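Local coordinates for ribonucleoside triphosphate reductase (Lactobacillus leichmannii, PDB 1L1L), which reduces ribonucleoside triphosphates to 2'-deoxyribonucleoside triphosphates as an allosterically regulated, monomeric class II enzyme that depends on the B12 cofactor adenosylcobalamin, at residues I172-L184 with N285-A298. Sequence-based numbering, arbitrary orientation.
Sequences ISQIPRVDFAIDL and NEVLNNKAGGRLTA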
ATOM      1  N   ILE A 172     -23.777  -3.811  -5.248  1.00 36.59           N
ATOM      2  CA  ILE A 172     -24.069  -4.329  -6.578  1.00 37.45           C
ATOM      3  C   ILE A 172     -25.550  -4.189  -6.939  1.00 38.53           C
ATOM      4  O   ILE A 172     -25.882  -3.924  -8.091  1.00 39.41           O
ATOM      5  CB  ILE A 172     -23.648  -5.809  -6.717  1.00 37.37           C
ATOM      6  CG1 ILE A 172     -22.140  -5.946  -6.486  1.00 36.26           C
ATOM      7  CG2 ILE A 172     -23.994  -6.323  -8.110  1.00 37.15           C
ATOM      8  CD1 ILE A 172     -21.312  -5.046  -7.374  1.00 35.91           C
ATOM      9  N   SER A 173     -26.434  -4.337  -5.955  1.00 39.98           N
ATOM     10  CA  SER A 173     -27.873  -4.229  -6.217  1.00 41.33           C
ATOM     11  C   SER A 173     -28.252  -2.799  -6.588  1.00 42.32           C
ATOM     12  O   SER A 173     -29.309  -2.565  -7.176  1.00 42.85           O
ATOM     13  CB  SER A 173     -28.689  -4.676  -4.995  1.00 41.14           C
ATOM     14  OG  SER A 173     -28.678  -3.698  -3.963  1.00 40.60           O
ATOM     15  N   GLN A 174     -27.385  -1.848  -6.254  1.00 42.81           N
ATOM     16  CA  GLN A 174     -27.646  -0.445  -6.557  1.00 43.14           C
ATOM     17  C   GLN A 174     -27.337  -0.106  -8.011  1.00 43.26           C
ATOM     18  O   GLN A 174     -27.709   0.955  -8.499  1.00 43.77           O
ATOM     19  CB  GLN A 174     -26.827   0.459  -5.640  1.00 43.28           C
ATOM     20  CG  GLN A 174     -27.223   0.384  -4.181  1.00 43.49           C
ATOM     21  CD  GLN A 174     -26.529   1.443  -3.346  1.00 43.56           C
ATOM     22  OE1 GLN A 174     -26.649   2.637  -3.616  1.00 42.74           O
ATOM     23  NE2 GLN A 174     -25.796   1.009  -2.322  1.00 44.29           N
ATOM     24  N   ILE A 175     -26.652  -1.013  -8.695  1.00 43.46           N
ATOM     25  CA  ILE A 175     -26.303  -0.803 -10.093  1.00 44.15           C
ATOM     26  C   ILE A 175     -27.476  -1.237 -10.976  1.00 45.28           C
ATOM     27  O   ILE A 175     -27.920  -2.386 -10.910  1.00 45.34           O
ATOM     28  CB  ILE A 175     -25.056  -1.620 -10.486  1.00 43.59           C
ATOM     29  CG1 ILE A 175     -23.861  -1.194  -9.621  1.00 42.99           C
ATOM     30  CG2 ILE A 175     -24.742  -1.415 -11.968  1.00 43.67           C
ATOM     31  CD1 ILE A 175     -22.581  -1.928  -9.959  1.00 42.40           C
ATOM     32  N   PRO A 176     -27.981  -0.320 -11.818  1.00 46.21           N
ATOM     33  CA  PRO A 176     -29.105  -0.548 -12.737  1.00 46.68           C
ATOM     34  C   PRO A 176     -28.877  -1.623 -13.793  1.00 47.62           C
ATOM     35  O   PRO A 176     -27.753  -2.072 -14.013  1.00 47.26           O
ATOM     36  CB  PRO A 176     -29.325   0.828 -13.357  1.00 47.24           C
ATOM     37  CG  PRO A 176     -27.939   1.408 -13.366  1.00 47.33           C
ATOM     38  CD  PRO A 176     -27.434   1.037 -11.993  1.00 46.66           C
ATOM     39  N   ARG A 177     -29.955  -2.040 -14.451  1.00 48.24           N
ATOM     40  CA  ARG A 177     -29.843  -3.056 -15.484  1.00 49.04           C
ATOM     41  C   ARG A 177     -29.014  -2.531 -16.652  1.00 48.23           C
ATOM     42  O   ARG A 177     -29.099  -1.361 -17.000  1.00 47.72           O
ATOM     43  CB  ARG A 177     -31.235  -3.465 -15.980  1.00 50.37           C
ATOM     44  CG  ARG A 177     -32.174  -2.293 -16.235  1.00 52.76           C
ATOM     45  CD  ARG A 177     -33.448  -2.742 -16.958  1.00 54.89           C
ATOM     46  NE  ARG A 177     -34.464  -1.687 -16.998  1.00 56.29           N
ATOM     47  CZ  ARG A 177     -35.605  -1.761 -17.682  1.00 57.25           C
ATOM     48  NH1 ARG A 177     -35.886  -2.843 -18.400  1.00 57.11           N
ATOM     49  NH2 ARG A 177     -36.477  -0.757 -17.639  1.00 57.20           N
ATOM     50  N   VAL A 178     -28.207  -3.401 -17.250  1.00 48.41           N
ATOM     51  CA  VAL A 178     -27.396  -3.009 -18.396  1.00 49.18           C
ATOM     52  C   VAL A 178     -28.363  -2.815 -19.568  1.00 50.00           C
ATOM     53  O   VAL A 178     -28.736  -3.777 -20.240  1.00 49.75           O
ATOM     54  CB  VAL A 178     -26.359  -4.103 -18.761  1.00 49.47           C
ATOM     55  CG1 VAL A 178     -25.499  -3.639 -19.925  1.00 49.02           C
ATOM     56  CG2 VAL A 178     -25.483  -4.426 -17.549  1.00 49.23           C
ATOM     57  N   ASP A 179     -28.758  -1.565 -19.799  1.00 50.34           N
ATOM     58  CA  ASP A 179     -29.699  -1.210 -20.860  1.00 50.57           C
ATOM     59  C   ASP A 179     -29.274  -1.385 -22.315  1.00 50.78           C
ATOM     60  O   ASP A 179     -30.104  -1.762 -23.147  1.00 51.17           O
ATOM     61  CB  ASP A 179     -30.165   0.233 -20.666  1.00 50.56           C
ATOM     62  CG  ASP A 179     -31.164   0.373 -19.543  1.00 51.03           C
ATOM     63  OD1 ASP A 179     -31.404   1.516 -19.101  1.00 51.76           O
ATOM     64  OD2 ASP A 179     -31.720  -0.658 -19.106  1.00 51.16           O
ATOM     65  N   PHE A 180     -28.010  -1.108 -22.639  1.00 50.41           N
ATOM     66  CA  PHE A 180     -27.558  -1.227 -24.025  1.00 50.25           C
ATOM     67  C   PHE A 180     -26.226  -1.927 -24.223  1.00 49.99           C
ATOM     68  O   PHE A 180     -25.258  -1.656 -23.510  1.00 50.91           O
ATOM     69  CB  PHE A 180     -27.446   0.162 -24.667  1.00 50.34           C
ATOM     70  CG  PHE A 180     -28.560   1.095 -24.307  1.00 50.92           C
ATOM     71  CD1 PHE A 180     -29.874   0.811 -24.668  1.00 51.23           C
ATOM     72  CD2 PHE A 180     -28.297   2.259 -23.599  1.00 50.81           C
ATOM     73  CE1 PHE A 180     -30.909   1.675 -24.323  1.00 51.62           C
ATOM     74  CE2 PHE A 180     -29.323   3.132 -23.249  1.00 51.51           C
ATOM     75  CZ  PHE A 180     -30.635   2.838 -23.612  1.00 51.68           C
ATOM     76  N   ALA A 181     -26.174  -2.824 -25.201  1.00 49.16           N
ATOM     77  CA  ALA A 181     -24.933  -3.512 -25.528  1.00 48.99           C
ATOM     78  C   ALA A 181     -24.256  -2.546 -26.487  1.00 48.98           C
ATOM     79  O   ALA A 181     -24.790  -2.260 -27.557  1.00 49.66           O
ATOM     80  CB  ALA A 181     -25.214  -4.822 -26.222  1.00 48.96           C
ATOM     81  N   ILE A 182     -23.090  -2.040 -26.105  1.00 48.18           N
ATOM     82  CA  ILE A 182     -22.384  -1.071 -26.936  1.00 47.18           C
ATOM     83  C   ILE A 182     -21.444  -1.659 -27.979  1.00 46.33           C
ATOM     84  O   ILE A 182     -20.690  -2.587 -27.705  1.00 45.93           O
ATOM     85  CB  ILE A 182     -21.572  -0.091 -26.058  1.00 47.41           C
ATOM     86  CG1 ILE A 182     -22.504   0.617 -25.070  1.00 47.10           C
ATOM     87  CG2 ILE A 182     -20.838   0.917 -26.937  1.00 47.36           C
ATOM     88  CD1 ILE A 182     -23.619   1.416 -25.714  1.00 47.24           C
ATOM     89  N   ASP A 183     -21.506  -1.104 -29.186  1.00 45.94           N
ATOM     90  CA  ASP A 183     -20.634  -1.522 -30.275  1.00 45.19           C
ATOM     91  C   ASP A 183     -19.397  -0.640 -30.123  1.00 43.91           C
ATOM     92  O   ASP A 183     -19.498   0.588 -30.179  1.00 44.29           O
ATOM     93  CB  ASP A 183     -21.304  -1.268 -31.627  1.00 46.20           C
ATOM     94  CG  ASP A 183     -20.444  -1.721 -32.789  1.00 47.11           C
ATOM     95  OD1 ASP A 183     -19.965  -2.878 -32.749  1.00 48.40           O
ATOM     96  OD2 ASP A 183     -20.245  -0.931 -33.739  1.00 48.22           O
ATOM     97  N   LEU A 184     -18.236  -1.256 -29.923  1.00 42.67           N
ATOM     98  CA  LEU A 184     -17.005  -0.493 -29.708  1.00 40.81           C
ATOM     99  C   LEU A 184     -15.877  -0.682 -30.713  1.00 40.44           C
ATOM    100  O   LEU A 184     -15.488  -1.806 -31.046  1.00 39.90           O
ATOM    101  CB  LEU A 184     -16.460  -0.793 -28.307  1.00 39.59           C
ATOM    102  CG  LEU A 184     -15.140  -0.134 -27.887  1.00 39.06           C
ATOM    103  CD1 LEU A 184     -15.341   1.361 -27.789  1.00 38.28           C
ATOM    104  CD2 LEU A 184     -14.679  -0.708 -26.544  1.00 37.44           C
ATOM    105  N   ASN A 285     -15.910  -4.009 -21.992  1.00 33.47           N
ATOM    106  CA  ASN A 285     -17.143  -3.871 -22.751  1.00 34.72           C
ATOM    107  C   ASN A 285     -17.829  -5.241 -22.807  1.00 35.68           C
ATOM    108  O   ASN A 285     -19.048  -5.336 -22.685  1.00 36.56           O
ATOM    109  CB  ASN A 285     -16.831  -3.341 -24.153  1.00 34.45           C
ATOM    110  CG  ASN A 285     -18.061  -2.827 -24.870  1.00 34.54           C
ATOM    111  OD1 ASN A 285     -18.895  -2.115 -24.291  1.00 34.87           O
ATOM    112  ND2 ASN A 285     -18.179  -3.175 -26.144  1.00 35.15           N
ATOM    113  N   GLU A 286     -17.044  -6.300 -22.966  1.00 37.54           N
ATOM    114  CA  GLU A 286     -17.613  -7.644 -23.015  1.00 39.81           C
ATOM    115  C   GLU A 286     -18.371  -7.957 -21.729  1.00 40.38           C
ATOM    116  O   GLU A 286     -19.536  -8.362 -21.769  1.00 39.96           O
ATOM    117  CB  GLU A 286     -16.524  -8.696 -23.230  1.00 41.44           C
ATOM    118  CG  GLU A 286     -15.913  -8.668 -24.616  1.00 45.14           C
ATOM    119  CD  GLU A 286     -14.962  -9.824 -24.859  1.00 47.11           C
ATOM    120  OE1 GLU A 286     -13.910  -9.884 -24.184  1.00 47.93           O
ATOM    121  OE2 GLU A 286     -15.275 -10.676 -25.725  1.00 49.62           O
ATOM    122  N   VAL A 287     -17.712  -7.770 -20.587  1.00 39.90           N
ATOM    123  CA  VAL A 287     -18.352  -8.028 -19.303  1.00 39.77           C
ATOM    124  C   VAL A 287     -19.678  -7.293 -19.221  1.00 40.05           C
ATOM    125  O   VAL A 287     -20.668  -7.831 -18.722  1.00 40.16           O
ATOM    126  CB  VAL A 287     -17.469  -7.566 -18.116  1.00 39.57           C
ATOM    127  CG1 VAL A 287     -18.245  -7.702 -16.814  1.00 38.87           C
ATOM    128  CG2 VAL A 287     -16.189  -8.384 -18.069  1.00 38.18           C
ATOM    129  N   LEU A 288     -19.699  -6.058 -19.711  1.00 39.74           N
ATOM    130  CA  LEU A 288     -20.920  -5.268 -19.680  1.00 40.40           C
ATOM    131  C   LEU A 288     -21.940  -5.774 -20.711  1.00 41.04           C
ATOM    132  O   LEU A 288     -23.116  -5.932 -20.389  1.00 41.03           O
ATOM    133  CB  LEU A 288     -20.609  -3.794 -19.930  1.00 39.98           C
ATOM    134  CG  LEU A 288     -19.858  -3.062 -18.811  1.00 39.44           C
ATOM    135  CD1 LEU A 288     -19.355  -1.715 -19.309  1.00 39.23           C
ATOM    136  CD2 LEU A 288     -20.785  -2.878 -17.614  1.00 39.52           C
ATOM    137  N   ASN A 289     -21.486  -6.024 -21.938  1.00 41.42           N
ATOM    138  CA  ASN A 289     -22.376  -6.511 -22.998  1.00 42.30           C
ATOM    139  C   ASN A 289     -22.960  -7.884 -22.648  1.00 42.84           C
ATOM    140  O   ASN A 289     -24.156  -8.113 -22.821  1.00 43.67           O
ATOM    141  CB  ASN A 289     -21.637  -6.607 -24.342  1.00 40.39           C
ATOM    142  CG  ASN A 289     -21.408  -5.250 -24.993  1.00 40.16           C
ATOM    143  OD1 ASN A 289     -21.993  -4.243 -24.588  1.00 39.43           O
ATOM    144  ND2 ASN A 289     -20.564  -5.225 -26.023  1.00 38.82           N
ATOM    145  N   ASN A 290     -22.104  -8.787 -22.172  1.00 43.61           N
ATOM    146  CA  ASN A 290     -22.498 -10.141 -21.788  1.00 44.09           C
ATOM    147  C   ASN A 290     -23.662 -10.156 -20.798  1.00 43.94           C
ATOM    148  O   ASN A 290     -24.255 -11.211 -20.542  1.00 43.87           O
ATOM    149  CB  ASN A 290     -21.301 -10.878 -21.183  1.00 45.39           C
ATOM    150  CG  ASN A 290     -20.261 -11.259 -22.221  1.00 47.56           C
ATOM    151  OD1 ASN A 290     -19.966 -10.486 -23.140  1.00 48.53           O
ATOM    152  ND2 ASN A 290     -19.689 -12.453 -22.075  1.00 48.43           N
ATOM    153  N   LYS A 291     -23.982  -8.992 -20.241  1.00 42.67           N
ATOM    154  CA  LYS A 291     -25.079  -8.860 -19.295  1.00 42.86           C
ATOM    155  C   LYS A 291     -26.089  -7.831 -19.792  1.00 42.83           C
ATOM    156  O   LYS A 291     -26.902  -7.313 -19.024  1.00 42.67           O
ATOM    157  CB  LYS A 291     -24.555  -8.449 -17.913  1.00 43.22           C
ATOM    158  CG  LYS A 291     -23.766  -9.536 -17.195  1.00 43.51           C
ATOM    159  CD  LYS A 291     -24.582 -10.816 -17.080  1.00 43.70           C
ATOM    160  CE  LYS A 291     -23.876 -11.860 -16.228  1.00 44.01           C
ATOM    161  NZ  LYS A 291     -23.867 -11.486 -14.788  1.00 43.67           N
ATOM    162  N   ALA A 292     -26.031  -7.535 -21.087  1.00 43.03           N
ATOM    163  CA  ALA A 292     -26.947  -6.579 -21.692  1.00 43.79           C
ATOM    164  C   ALA A 292     -28.392  -7.031 -21.457  1.00 44.44           C
ATOM    165  O   ALA A 292     -28.755  -8.167 -21.774  1.00 44.62           O
ATOM    166  CB  ALA A 292     -26.667  -6.466 -23.179  1.00 43.95           C
ATOM    167  N   GLY A 293     -29.203  -6.140 -20.893  1.00 44.56           N
ATOM    168  CA  GLY A 293     -30.589  -6.468 -20.619  1.00 45.02           C
ATOM    169  C   GLY A 293     -30.755  -7.130 -19.264  1.00 45.39           C
ATOM    170  O   GLY A 293     -31.878  -7.325 -18.786  1.00 45.62           O
ATOM    171  N   GLY A 294     -29.625  -7.472 -18.648  1.00 45.11           N
ATOM    172  CA  GLY A 294     -29.631  -8.114 -17.342  1.00 44.94           C
ATOM    173  C   GLY A 294     -29.087  -7.260 -16.204  1.00 44.51           C
ATOM    174  O   GLY A 294     -29.247  -6.035 -16.186  1.00 45.05           O
ATOM    175  N   ARG A 295     -28.439  -7.916 -15.247  1.00 43.57           N
ATOM    176  CA  ARG A 295     -27.890  -7.225 -14.083  1.00 42.87           C
ATOM    177  C   ARG A 295     -26.443  -7.618 -13.816  1.00 41.38           C
ATOM    178  O   ARG A 295     -26.044  -8.767 -14.042  1.00 41.51           O
ATOM    179  CB  ARG A 295     -28.744  -7.548 -12.850  1.00 44.03           C
ATOM    180  CG  ARG A 295     -30.185  -7.085 -12.960  1.00 45.11           C
ATOM    181  CD  ARG A 295     -30.303  -5.595 -12.710  1.00 46.87           C
ATOM    182  NE  ARG A 295     -30.310  -5.293 -11.282  1.00 47.95           N
ATOM    183  CZ  ARG A 295     -30.394  -4.066 -10.781  1.00 48.41           C
ATOM    184  NH1 ARG A 295     -30.473  -3.026 -11.599  1.00 48.76           N
ATOM    185  NH2 ARG A 295     -30.410  -3.875  -9.467  1.00 48.34           N
ATOM    186  N   LEU A 296     -25.653  -6.660 -13.339  1.00 39.33           N
ATOM    187  CA  LEU A 296     -24.252  -6.924 -13.030  1.00 38.01           C
ATOM    188  C   LEU A 296     -24.146  -7.586 -11.657  1.00 37.25           C
ATOM    189  O   LEU A 296     -24.852  -7.197 -10.722  1.00 37.34           O
ATOM    190  CB  LEU A 296     -23.449  -5.612 -13.021  1.00 37.28           C
ATOM    191  CG  LEU A 296     -23.330  -4.856 -14.351  1.00 36.80           C
ATOM    192  CD1 LEU A 296     -22.650  -3.511 -14.127  1.00 38.25           C
ATOM    193  CD2 LEU A 296     -22.539  -5.700 -15.338  1.00 36.97           C
ATOM    194  N   THR A 297     -23.276  -8.588 -11.550  1.00 36.33           N
ATOM    195  CA  THR A 297     -23.051  -9.294 -10.290  1.00 35.16           C
ATOM    196  C   THR A 297     -21.767  -8.742  -9.660  1.00 34.68           C
ATOM    197  O   THR A 297     -21.091  -7.902 -10.255  1.00 33.48           O
ATOM    198  CB  THR A 297     -22.870 -10.811 -10.506  1.00 36.17           C
ATOM    199  OG1 THR A 297     -21.699 -11.050 -11.302  1.00 36.63           O
ATOM    200  CG2 THR A 297     -24.101 -11.408 -11.213  1.00 36.98           C
ATOM    201  N   ALA A 298     -21.438  -9.217  -8.463  1.00 33.66           N
ATOM    202  CA  ALA A 298     -20.232  -8.769  -7.778  1.00 32.62           C
ATOM    203  C   ALA A 298     -19.041  -9.255  -8.577  1.00 31.81           C
ATOM    204  O   ALA A 298     -18.001  -8.597  -8.620  1.00 32.45           O
ATOM    205  CB  ALA A 298     -20.180  -9.334  -6.361  1.00 33.32           C
TER
HETATM  206  O   HOH W   1     -26.536  -5.472 -10.233  1.00 40.41           O
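Val178 faces the type II turn Lys291-Gly294; in this 10-stranded alpha-beta barrel enzyme the contact lays the loop between helix 169-172 and strand 183-187 along the end of helix 275-289 and the chain leading to helix 298-313. Its CB lies 3.3 Å from Lys291 O. From there CG1, anti to the backbone N (chi1 -178°), reaches toward Leu288 O and Ala292 CA, while CG2, beside the backbone N, meets CG and CD2 of Leu296, the two side chains crossing at about a right angle. The backbone of Val178 also pairs with the two glycines that close the turn: its N donates to Gly294 O at 3.0 Å, and its O accepts from Gly293 N, at a modelled separation short enough to be doubtful in detail. Further along, Asn289 pairs its amide with the backbone of Ile182, OD1 accepting from Ile182 N at 2.9 Å and ND2 donating to Ile182 O; OD1 also accepts from His238. At the other end Arg295, bent at chi2 and chi3, brings one guanidinium face under Ile175 O without a hydrogen bond, and NH2 bonds weakly to Ser173 O. Ile182 O takes a second donor, Asn285 ND2, at 3.0 Å, and the two amide nitrogens approach it from opposite faces of its carbonyl plane.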